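Local structure of putative uncharacterized protein (3PGB) at residues Y486-N491 and H534-K539; R503-I508 and T708-A713; Y378-Q383 and F538-D543; Y419-Y424 and C446-D451. The protein is a copper- and topaquinone-dependent amine oxidase that probably converts primary amines to aldehydes, releasing ammonia and hydrogen peroxide. All coordinates share one frame; numbering follows the deposited sequence.

Contact 1: residues Y486-N491 and H534-K539. With CU (copper (II) ion), chain D.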
# COMPACT_ATOMS: atom_id res chain seq x y z
N TYR A 486 -5.84 16.21 -6.02
CA TYR A 486 -5.45 14.88 -6.44
C TYR A 486 -3.98 14.90 -6.82
O TYR A 486 -3.58 15.68 -7.67
CB TYR A 486 -6.27 14.43 -7.64
CG TYR A 486 -7.73 14.21 -7.34
CD1 TYR A 486 -8.15 13.12 -6.57
CD2 TYR A 486 -8.70 15.09 -7.82
CE1 TYR A 486 -9.50 12.91 -6.30
CE2 TYR A 486 -10.05 14.89 -7.56
CZ TYR A 486 -10.45 13.80 -6.80
OH TYR A 486 -11.79 13.60 -6.53
N MET A 487 -3.18 14.06 -6.17
CA MET A 487 -1.76 13.92 -6.53
C MET A 487 -1.57 12.59 -7.23
O MET A 487 -1.74 11.54 -6.61
CB MET A 487 -0.88 14.01 -5.27
CG MET A 487 0.61 13.73 -5.51
SD MET A 487 1.61 13.77 -4.00
CE MET A 487 1.98 15.53 -3.90
N PHE A 488 -1.22 12.64 -8.51
CA PHE A 488 -1.00 11.43 -9.30
C PHE A 488 0.48 11.15 -9.44
O PHE A 488 1.26 12.06 -9.68
CB PHE A 488 -1.60 11.60 -10.70
CG PHE A 488 -3.07 11.81 -10.69
CD1 PHE A 488 -3.61 13.08 -10.79
CD2 PHE A 488 -3.94 10.73 -10.58
CE1 PHE A 488 -4.97 13.28 -10.78
CE2 PHE A 488 -5.31 10.92 -10.57
CZ PHE A 488 -5.83 12.19 -10.67
N SER A 489 0.86 9.88 -9.33
CA SER A 489 2.26 9.49 -9.43
C SER A 489 2.42 8.22 -10.27
O SER A 489 1.69 7.26 -10.08
CB SER A 489 2.83 9.27 -8.03
OG SER A 489 2.64 10.40 -7.20
N TYR A 490 3.38 8.24 -11.20
CA TYR A 490 3.73 7.06 -11.98
C TYR A 490 5.12 6.60 -11.56
O TYR A 490 6.09 7.32 -11.74
CB TYR A 490 3.70 7.35 -13.47
CG TYR A 490 2.30 7.51 -13.99
CD1 TYR A 490 1.73 8.77 -14.14
CD2 TYR A 490 1.52 6.40 -14.28
CE1 TYR A 490 0.43 8.92 -14.59
CE2 TYR A 490 0.22 6.54 -14.74
CZ TYR A 490 -0.32 7.80 -14.89
OH TYR A 490 -1.60 7.92 -15.34
N ASN A 491 5.19 5.39 -11.00
CA ASN A 491 6.44 4.85 -10.46
C ASN A 491 7.04 3.83 -11.40
O ASN A 491 6.32 3.06 -12.03
CB ASN A 491 6.17 4.16 -9.12
CG ASN A 491 5.76 5.12 -8.04
OD1 ASN A 491 6.34 6.20 -7.89
ND2 ASN A 491 4.75 4.74 -7.26
N HIS A 534 -14.66 7.94 -4.13
CA HIS A 534 -13.74 8.37 -5.16
C HIS A 534 -13.54 7.17 -6.06
O HIS A 534 -13.17 6.09 -5.58
CB HIS A 534 -12.39 8.77 -4.59
CG HIS A 534 -12.41 10.03 -3.79
ND1 HIS A 534 -12.36 11.28 -4.36
CD2 HIS A 534 -12.43 10.23 -2.45
CE1 HIS A 534 -12.36 12.19 -3.42
NE2 HIS A 534 -12.41 11.58 -2.24
N VAL A 535 -13.78 7.34 -7.36
CA VAL A 535 -13.44 6.30 -8.32
C VAL A 535 -12.77 7.00 -9.48
O VAL A 535 -13.35 7.90 -10.08
CB VAL A 535 -14.67 5.50 -8.81
CG1 VAL A 535 -14.22 4.32 -9.65
CG2 VAL A 535 -15.50 5.01 -7.64
N LEU A 536 -11.53 6.60 -9.77
CA LEU A 536 -10.76 7.20 -10.84
C LEU A 536 -10.36 6.12 -11.83
O LEU A 536 -9.71 5.16 -11.46
CB LEU A 536 -9.51 7.90 -10.29
CG LEU A 536 -9.79 9.06 -9.32
CD1 LEU A 536 -9.82 8.59 -7.89
CD2 LEU A 536 -8.74 10.15 -9.49
N ASN A 537 -10.78 6.28 -13.09
CA ASN A 537 -10.59 5.25 -14.12
C ASN A 537 -9.31 5.50 -14.90
O ASN A 537 -9.05 6.63 -15.31
CB ASN A 537 -11.77 5.21 -15.10
CG ASN A 537 -11.78 3.95 -15.96
OD1 ASN A 537 -11.61 4.01 -17.19
ND2 ASN A 537 -11.96 2.80 -15.32
N PHE A 538 -8.54 4.44 -15.12
CA PHE A 538 -7.29 4.52 -15.86
C PHE A 538 -7.31 3.55 -17.03
O PHE A 538 -7.72 2.40 -16.88
CB PHE A 538 -6.11 4.18 -14.95
CG PHE A 538 -5.75 5.29 -14.00
CD1 PHE A 538 -6.39 5.42 -12.78
CD2 PHE A 538 -4.75 6.19 -14.32
CE1 PHE A 538 -6.04 6.43 -11.90
CE2 PHE A 538 -4.40 7.21 -13.45
CZ PHE A 538 -5.04 7.33 -12.24
N LYS A 539 -6.84 4.01 -18.20
CA LYS A 539 -6.70 3.16 -19.37
C LYS A 539 -5.29 2.57 -19.42
O LYS A 539 -4.30 3.32 -19.44
CB LYS A 539 -6.98 3.96 -20.64
CG LYS A 539 -6.99 3.13 -21.92
CD LYS A 539 -7.17 4.01 -23.13
CE LYS A 539 -7.25 3.22 -24.41
NZ LYS A 539 -7.43 4.10 -25.61
CU CU D . -12.73 12.13 -0.25
O HOH W 1 -12.29 11.00 -7.11
O HOH W 2 -12.16 14.54 -0.26
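Tyr486, Phe488 and Tyr490 meet His534, Leu536 and Phe538 across the interior of the β-sandwich in the enzyme domain of this copper amine oxidase. The strands face each other from different layers: their axes come no nearer than 11.8 Å and run 34° apart, so the contact is made by side chains. Leu536 CD2 lies over one face of the Tyr486 ring but touches Phe488 at its rim, 3.7 Å from CE2. Phe488 CD2 in turn meets the edge of Phe538, 3.9 Å from CZ, and the hydroxyl end of Tyr490 reaches the same ring, OH lying 3.5 Å from CE2. Tyr486 CG, anti to the carbonyl carbon (chi1 -67°), extends the ring toward His534. At this end His534 completes a three-histidine copper site with His532 and His698. Its NE2 binds copper at 2.1 Å, while ND1 donates to a water 2.8 Å away that also hydrogen-bonds Tyr486 OH at 2.7 Å. Further out, Val502 of the neighbouring strand 498-504 packs on both Tyr486 and Phe488, and the Tyr486 side chain touches that of Asp403, the predicted proton acceptor.

Contact 2: residues R503-I508 and T708-A713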
# COMPACT_ATOMS: atom_id res chain seq x y z
N ARG A 503 -3.29 9.96 -4.48
CA ARG A 503 -3.64 10.33 -3.13
C ARG A 503 -4.50 11.58 -3.17
O ARG A 503 -4.44 12.37 -4.12
CB ARG A 503 -2.39 10.54 -2.27
CG ARG A 503 -1.47 9.34 -2.21
CD ARG A 503 -0.19 9.66 -1.45
NE ARG A 503 0.60 8.45 -1.23
CZ ARG A 503 0.52 7.65 -0.17
NH1 ARG A 503 -0.32 7.92 0.83
NH2 ARG A 503 1.28 6.57 -0.10
N ALA A 504 -5.31 11.76 -2.13
CA ALA A 504 -6.23 12.89 -2.04
C ALA A 504 -5.94 13.72 -0.80
O ALA A 504 -5.57 13.19 0.25
CB ALA A 504 -7.67 12.41 -2.01
N SER A 505 -6.09 15.03 -0.94
CA SER A 505 -6.04 15.96 0.17
C SER A 505 -6.96 17.13 -0.18
O SER A 505 -7.84 16.98 -1.03
CB SER A 505 -4.61 16.43 0.42
OG SER A 505 -4.54 17.20 1.61
N GLY A 506 -6.76 18.28 0.45
CA GLY A 506 -7.60 19.44 0.22
C GLY A 506 -8.85 19.41 1.09
O GLY A 506 -8.91 18.68 2.08
N TYR A 507 -9.84 20.21 0.71
CA TYR A 507 -11.06 20.38 1.49
C TYR A 507 -12.11 19.38 1.08
O TYR A 507 -12.31 19.11 -0.10
CB TYR A 507 -11.62 21.79 1.31
CG TYR A 507 -10.92 22.82 2.14
CD1 TYR A 507 -9.86 23.56 1.62
CD2 TYR A 507 -11.30 23.07 3.44
CE1 TYR A 507 -9.21 24.51 2.38
CE2 TYR A 507 -10.66 24.02 4.21
CZ TYR A 507 -9.61 24.73 3.67
OH TYR A 507 -8.96 25.68 4.42
N ILE A 508 -12.81 18.82 2.07
CA ILE A 508 -13.93 17.95 1.78
C ILE A 508 -15.12 18.83 1.39
O ILE A 508 -15.20 19.99 1.78
CB ILE A 508 -14.27 17.03 2.98
CG1 ILE A 508 -14.85 17.82 4.16
CG2 ILE A 508 -13.04 16.24 3.41
CD1 ILE A 508 -15.35 16.93 5.31
N THR A 708 -8.22 16.85 4.31
CA THR A 708 -7.94 15.43 4.24
C THR A 708 -6.44 15.27 4.05
O THR A 708 -5.79 16.16 3.50
CB THR A 708 -8.72 14.77 3.08
OG1 THR A 708 -10.12 14.94 3.32
CG2 THR A 708 -8.41 13.28 2.95
N VAL A 709 -5.90 14.16 4.52
CA VAL A 709 -4.46 13.93 4.48
C VAL A 709 -4.09 12.83 3.48
O VAL A 709 -4.83 11.85 3.32
CB VAL A 709 -3.91 13.56 5.89
CG1 VAL A 709 -4.23 14.66 6.87
CG2 VAL A 709 -4.49 12.23 6.37
N PHE A 710 -2.95 13.01 2.82
CA PHE A 710 -2.49 12.08 1.79
C PHE A 710 -2.09 10.70 2.32
O PHE A 710 -2.06 9.73 1.57
CB PHE A 710 -1.28 12.66 1.04
CG PHE A 710 -1.63 13.75 0.05
CD1 PHE A 710 -2.57 13.53 -0.95
CD2 PHE A 710 -0.96 14.97 0.09
CE1 PHE A 710 -2.87 14.53 -1.87
CE2 PHE A 710 -1.25 15.97 -0.84
CZ PHE A 710 -2.21 15.75 -1.82
N THR A 711 -1.74 10.62 3.60
CA THR A 711 -1.27 9.37 4.18
C THR A 711 -2.28 8.25 4.02
O THR A 711 -1.93 7.13 3.65
CB THR A 711 -0.98 9.51 5.69
OG1 THR A 711 -1.93 10.42 6.26
CG2 THR A 711 0.44 10.01 5.93
N THR A 712 -3.53 8.55 4.33
CA THR A 712 -4.58 7.55 4.38
C THR A 712 -5.52 7.59 3.17
O THR A 712 -6.10 6.57 2.82
CB THR A 712 -5.38 7.69 5.68
OG1 THR A 712 -5.72 9.06 5.89
CG2 THR A 712 -4.55 7.19 6.85
N ALA A 713 -5.68 8.76 2.55
CA ALA A 713 -6.47 8.88 1.32
C ALA A 713 -5.60 8.46 0.13
O ALA A 713 -5.01 9.30 -0.55
CB ALA A 713 -6.99 10.30 1.15
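Arg503 crosses Phe710, its guanidinium nearly perpendicular to the ring, and donates from NH1 to the Phe710 carbonyl O at 2.6 Å, with an N-H...O angle of 148°. The acceptor lies in the guanidinium plane, while seen from the carbonyl the donor is tilted 34° out of plane. The same NH1 makes a weak second bond to Thr711 O, and the chain, extended from CG to NE, brings the group to both oxygens. Ala504 N donates to Ala713 O at 2.9 Å. Ser505 OG, anti to the backbone N (chi1 -172°), gives a very short 2.5 Å bond to Thr708 O. Thr708 N donates to Gly506 O at 3.0 Å; at the backbone angles of Gly506 a CB would be jammed against the carbonyl O of Ser505, which calls for glycine.

These bonds join the end of strand 498-504, and the turn after it, to the loop between strands 686-698 and 714-722 of the copper amine oxidase enzyme domain, at the dimer interface. Thr708 lies beside the copper ligand His698, about 5 Å from the copper at nearest atoms, and its OG1 is hydrogen-bonded to Asp704 while packing against Ile508 CG2.

Within the loop, Ala713 N bonds back to Val709 O. Ser505 CB sits over one face of the Phe710 ring in a CH-pi contact, 3.4 Å from CB to the ring centroid. The second subunit supplies Arg458 N as a further hydrogen-bond partner of Ser505 OG, Asp495 as that of Thr711 OG1, and Tyr454 as a cation-pi partner of Arg503.

Contact 3: residues Y378-Q383 and F538-D543. With CA (calcium ion), chain F.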
# COMPACT_ATOMS: atom_id res chain seq x y z
N TYR A 378 1.12 0.66 -24.76
CA TYR A 378 0.99 1.71 -25.77
C TYR A 378 0.52 3.01 -25.12
O TYR A 378 0.95 4.09 -25.52
CB TYR A 378 0.02 1.30 -26.90
CG TYR A 378 -0.31 2.43 -27.85
CD1 TYR A 378 0.59 2.81 -28.85
CD2 TYR A 378 -1.49 3.14 -27.73
CE1 TYR A 378 0.30 3.86 -29.71
CE2 TYR A 378 -1.79 4.19 -28.59
CZ TYR A 378 -0.89 4.54 -29.58
OH TYR A 378 -1.18 5.59 -30.42
N GLU A 379 -0.35 2.89 -24.13
CA GLU A 379 -0.99 4.04 -23.51
C GLU A 379 -1.39 3.73 -22.06
O GLU A 379 -1.93 2.66 -21.77
CB GLU A 379 -2.23 4.45 -24.31
CG GLU A 379 -2.94 5.70 -23.76
CD GLU A 379 -4.26 6.01 -24.47
OE1 GLU A 379 -4.82 7.08 -24.19
OE2 GLU A 379 -4.73 5.18 -25.30
N LEU A 380 -1.10 4.68 -21.16
CA LEU A 380 -1.51 4.62 -19.75
C LEU A 380 -1.92 6.03 -19.34
O LEU A 380 -1.16 6.97 -19.51
CB LEU A 380 -0.34 4.13 -18.88
CG LEU A 380 -0.55 3.91 -17.37
CD1 LEU A 380 -1.69 2.95 -17.07
CD2 LEU A 380 0.75 3.40 -16.74
N GLY A 381 -3.13 6.20 -18.81
CA GLY A 381 -3.58 7.54 -18.45
C GLY A 381 -4.92 7.64 -17.76
O GLY A 381 -5.78 6.80 -17.95
N LEU A 382 -5.07 8.67 -16.94
CA LEU A 382 -6.35 8.97 -16.30
C LEU A 382 -7.44 9.18 -17.35
O LEU A 382 -7.20 9.78 -18.40
CB LEU A 382 -6.23 10.22 -15.42
CG LEU A 382 -7.47 10.69 -14.66
CD1 LEU A 382 -8.07 9.57 -13.79
CD2 LEU A 382 -7.14 11.92 -13.82
N GLN A 383 -8.62 8.64 -17.07
CA GLN A 383 -9.74 8.72 -18.00
C GLN A 383 -10.87 9.57 -17.46
O GLN A 383 -11.48 10.34 -18.21
CB GLN A 383 -10.23 7.32 -18.31
CG GLN A 383 -9.24 6.51 -19.11
CD GLN A 383 -9.08 7.06 -20.49
OE1 GLN A 383 -10.00 6.99 -21.29
NE2 GLN A 383 -7.92 7.65 -20.77
N PHE A 538 -8.54 4.44 -15.12
CA PHE A 538 -7.29 4.52 -15.86
C PHE A 538 -7.31 3.55 -17.03
O PHE A 538 -7.72 2.40 -16.88
CB PHE A 538 -6.11 4.18 -14.95
CG PHE A 538 -5.75 5.29 -14.00
CD1 PHE A 538 -6.39 5.42 -12.78
CD2 PHE A 538 -4.75 6.19 -14.32
CE1 PHE A 538 -6.04 6.43 -11.90
CE2 PHE A 538 -4.40 7.21 -13.45
CZ PHE A 538 -5.04 7.33 -12.24
N LYS A 539 -6.84 4.01 -18.20
CA LYS A 539 -6.70 3.16 -19.37
C LYS A 539 -5.29 2.57 -19.42
O LYS A 539 -4.30 3.32 -19.44
CB LYS A 539 -6.98 3.96 -20.64
CG LYS A 539 -6.99 3.13 -21.92
CD LYS A 539 -7.17 4.01 -23.13
CE LYS A 539 -7.25 3.22 -24.41
NZ LYS A 539 -7.43 4.10 -25.61
N ALA A 540 -5.20 1.25 -19.44
CA ALA A 540 -3.92 0.54 -19.52
C ALA A 540 -3.91 -0.34 -20.77
O ALA A 540 -4.36 -1.48 -20.74
CB ALA A 540 -3.70 -0.29 -18.27
N ASP A 541 -3.39 0.19 -21.87
CA ASP A 541 -3.34 -0.54 -23.13
C ASP A 541 -2.06 -1.37 -23.21
O ASP A 541 -1.13 -1.03 -23.94
CB ASP A 541 -3.42 0.43 -24.32
CG ASP A 541 -3.56 -0.28 -25.66
OD1 ASP A 541 -3.67 -1.52 -25.69
OD2 ASP A 541 -3.54 0.41 -26.70
N PHE A 542 -2.03 -2.47 -22.46
CA PHE A 542 -0.89 -3.39 -22.51
C PHE A 542 -0.81 -4.02 -23.89
O PHE A 542 -1.80 -4.54 -24.39
CB PHE A 542 -1.04 -4.52 -21.49
CG PHE A 542 -1.01 -4.06 -20.07
CD1 PHE A 542 0.19 -3.97 -19.38
CD2 PHE A 542 -2.17 -3.73 -19.41
CE1 PHE A 542 0.22 -3.54 -18.08
CE2 PHE A 542 -2.15 -3.31 -18.12
CZ PHE A 542 -0.95 -3.21 -17.45
N ASP A 543 0.37 -3.98 -24.51
CA ASP A 543 0.65 -4.74 -25.72
C ASP A 543 1.83 -5.65 -25.45
O ASP A 543 2.95 -5.41 -25.93
CB ASP A 543 0.95 -3.82 -26.90
CG ASP A 543 -0.28 -3.06 -27.40
OD1 ASP A 543 -1.43 -3.40 -27.01
OD2 ASP A 543 -0.10 -2.12 -28.20
CA CA F . -3.44 -3.85 -26.08
O HOH W 3 -3.19 -6.35 -25.85
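Gly381 and Lys539 bond to each other in both directions, Lys539 N to Gly381 O at 3.0 Å and Gly381 N to Lys539 O at 3.2 Å, within an antiparallel ladder of strands 379-383 and 538-542. Asp541 N donates to Glu379 O, and Tyr378 N to Asp541 O. Among charged groups, the fully extended Lys539 side chain brings NZ to the syn side of Glu379 OE2 at 2.9 Å, 33° out of the carboxylate plane; NZ also bonds Pro656 O. Apolar contacts lie on the other face, where Leu382 CD1 sits over one face of the Phe538 ring, offset toward its rim, and Leu380 CD1 meets Ala540 CB at 4.0 Å. Metal binding follows as the strand ends: Asp541 centres an inverse gamma turn, and calcium takes Asp541 OD1 at 2.4 Å, Phe542 O at 2.5 Å and Asp543 OD1 at 2.3 Å, with a water, Asp687 OD1 and Leu688 O. The other carboxylate oxygens, OD2 of Asp541 and of Asp543, both pair with Lys114, which probably offsets some of the negative charge. Strand 532-542 thus lies between strands 374-389 and 686-698, its Phe538 face turned to strand 486-492, while helix 114-122 packs against Tyr378.

Contact 4: residues Y419-Y424 and C446-D451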
# COMPACT_ATOMS: atom_id res chain seq x y z
N TYR A 419 8.50 20.24 -1.53
CA TYR A 419 7.35 19.79 -0.75
C TYR A 419 6.50 18.81 -1.54
O TYR A 419 6.31 17.67 -1.11
CB TYR A 419 6.53 21.00 -0.27
CG TYR A 419 7.21 21.74 0.87
CD1 TYR A 419 8.33 22.54 0.63
CD2 TYR A 419 6.77 21.62 2.18
CE1 TYR A 419 8.97 23.21 1.66
CE2 TYR A 419 7.40 22.29 3.23
CZ TYR A 419 8.51 23.08 2.95
OH TYR A 419 9.16 23.75 3.96
N ASP A 420 5.99 19.24 -2.69
CA ASP A 420 5.23 18.35 -3.57
C ASP A 420 6.12 17.27 -4.17
O ASP A 420 5.67 16.15 -4.37
CB ASP A 420 4.57 19.16 -4.69
CG ASP A 420 3.34 19.92 -4.22
OD1 ASP A 420 2.50 19.32 -3.51
OD2 ASP A 420 3.21 21.12 -4.55
N CYS A 421 7.37 17.63 -4.48
CA CYS A 421 8.39 16.67 -4.92
C CYS A 421 9.71 17.03 -4.23
O CYS A 421 9.83 18.11 -3.68
CB CYS A 421 8.57 16.69 -6.44
SG CYS A 421 7.06 16.95 -7.43
N PRO A 422 10.70 16.13 -4.27
CA PRO A 422 12.03 16.49 -3.79
C PRO A 422 12.63 17.70 -4.50
O PRO A 422 12.29 17.99 -5.66
CB PRO A 422 12.86 15.24 -4.07
CG PRO A 422 11.87 14.12 -4.02
CD PRO A 422 10.61 14.69 -4.59
N SER A 423 13.51 18.41 -3.80
CA SER A 423 14.11 19.65 -4.28
C SER A 423 14.96 19.49 -5.55
O SER A 423 15.05 20.41 -6.36
CB SER A 423 14.97 20.25 -3.16
OG SER A 423 15.77 19.25 -2.54
N TYR A 424 15.59 18.32 -5.71
CA TYR A 424 16.46 18.04 -6.86
C TYR A 424 15.72 17.51 -8.10
O TYR A 424 16.34 17.25 -9.13
CB TYR A 424 17.55 17.03 -6.46
CG TYR A 424 16.99 15.71 -5.98
CD1 TYR A 424 16.70 14.69 -6.87
CD2 TYR A 424 16.73 15.50 -4.62
CE1 TYR A 424 16.18 13.48 -6.42
CE2 TYR A 424 16.21 14.30 -4.17
CZ TYR A 424 15.94 13.30 -5.07
OH TYR A 424 15.42 12.11 -4.63
N CYS A 446 6.76 16.94 -12.30
CA CYS A 446 8.08 16.70 -11.75
C CYS A 446 8.56 15.28 -12.03
O CYS A 446 7.75 14.36 -12.21
CB CYS A 446 8.14 17.04 -10.25
SG CYS A 446 7.35 15.88 -9.15
N LEU A 447 9.87 15.14 -12.11
CA LEU A 447 10.52 13.87 -12.40
C LEU A 447 11.62 13.72 -11.37
O LEU A 447 12.37 14.66 -11.14
CB LEU A 447 11.13 13.89 -13.80
CG LEU A 447 10.19 13.96 -15.01
CD1 LEU A 447 10.97 14.18 -16.29
CD2 LEU A 447 9.35 12.69 -15.10
N PHE A 448 11.73 12.55 -10.76
CA PHE A 448 12.80 12.32 -9.80
C PHE A 448 13.04 10.87 -9.46
O PHE A 448 12.11 10.05 -9.44
CB PHE A 448 12.53 13.10 -8.51
CG PHE A 448 11.25 12.72 -7.82
CD1 PHE A 448 10.05 13.31 -8.19
CD2 PHE A 448 11.25 11.77 -6.81
CE1 PHE A 448 8.87 12.96 -7.56
CE2 PHE A 448 10.06 11.42 -6.17
CZ PHE A 448 8.87 12.02 -6.55
N GLU A 449 14.30 10.56 -9.19
CA GLU A 449 14.66 9.32 -8.52
C GLU A 449 14.42 9.45 -7.01
O GLU A 449 14.46 10.55 -6.46
CB GLU A 449 16.12 8.97 -8.77
CG GLU A 449 16.39 8.37 -10.12
CD GLU A 449 17.73 7.66 -10.15
OE1 GLU A 449 18.71 8.27 -9.67
OE2 GLU A 449 17.80 6.51 -10.62
N PHE A 450 14.17 8.33 -6.36
CA PHE A 450 13.95 8.33 -4.92
C PHE A 450 14.44 7.01 -4.35
O PHE A 450 14.04 5.95 -4.81
CB PHE A 450 12.47 8.54 -4.60
CG PHE A 450 12.20 8.88 -3.17
CD1 PHE A 450 12.15 10.21 -2.76
CD2 PHE A 450 11.99 7.89 -2.23
CE1 PHE A 450 11.90 10.54 -1.43
CE2 PHE A 450 11.74 8.20 -0.89
CZ PHE A 450 11.69 9.53 -0.50
N ASP A 451 15.33 7.09 -3.37
CA ASP A 451 15.83 5.91 -2.68
C ASP A 451 14.83 5.52 -1.60
O ASP A 451 14.72 6.19 -0.58
CB ASP A 451 17.20 6.20 -2.05
CG ASP A 451 17.82 4.97 -1.40
OD1 ASP A 451 18.95 5.09 -0.88
OD2 ASP A 451 17.21 3.89 -1.40
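Cys421 and Cys446 join the loop 419-424 to strand 446-451 through a disulfide, SG to SG 2.0 Å with a torsion of -90° about the S-S bond. Beside it the packing is close. Pro422 CD stands almost on the normal of the Phe448 ring, 3.5 Å above its centre, a CH-pi contact in which the two side chains cross at about a right angle, and Cys421 CB approaches Phe448 CE1 at 3.9 Å. Phe448 CG sits between the backbone N and the carbonyl carbon (chi1 60°), and the ring lies against Pro422. Toward Tyr424 the contact thins: Pro422 CG reaches the edge of Phe450 at CD1 only at 4.1 Å, and Tyr424 CE1 lies 4.2 Å from Phe448 CB. Pro422 and Tyr424 both keep some exposure to solvent, though Pro328 of the second subunit packs on Tyr424. One polar bond holds this side, Tyr424 OH donating to Glu449 O at 2.6 Å with the oxygen near the ring plane. Within the enzyme domain, the disulfide covalently ties the loop that leads into strand 426-434 to the partner strand 437-451, consistent with an oxidising, secretory environment like that implied by the glycan on Asn429.

How the contacts relate
From the N terminus, contact 3 opens first at 378-383 and closes at 538-543, joining neighbouring strands beside the calcium site. Contact 4 is nested inside that loop, its short link from 419-424 to 446-451 tying a loop to strand 437-451. Contact 1 then joins strand 486-492 to strand 532-542 across the sandwich interior, ending on the same strand as contact 3; they share Phe538 and Lys539. Contact 2, joining the end of strand 498-504 to the loop before strand 714-722, crosses both contacts 1 and 3. It touches contact 1 where Met487 pairs with Arg503, and Met487 also packs on Asp420 of contact 4. Contacts 2 and 4 both border the second subunit.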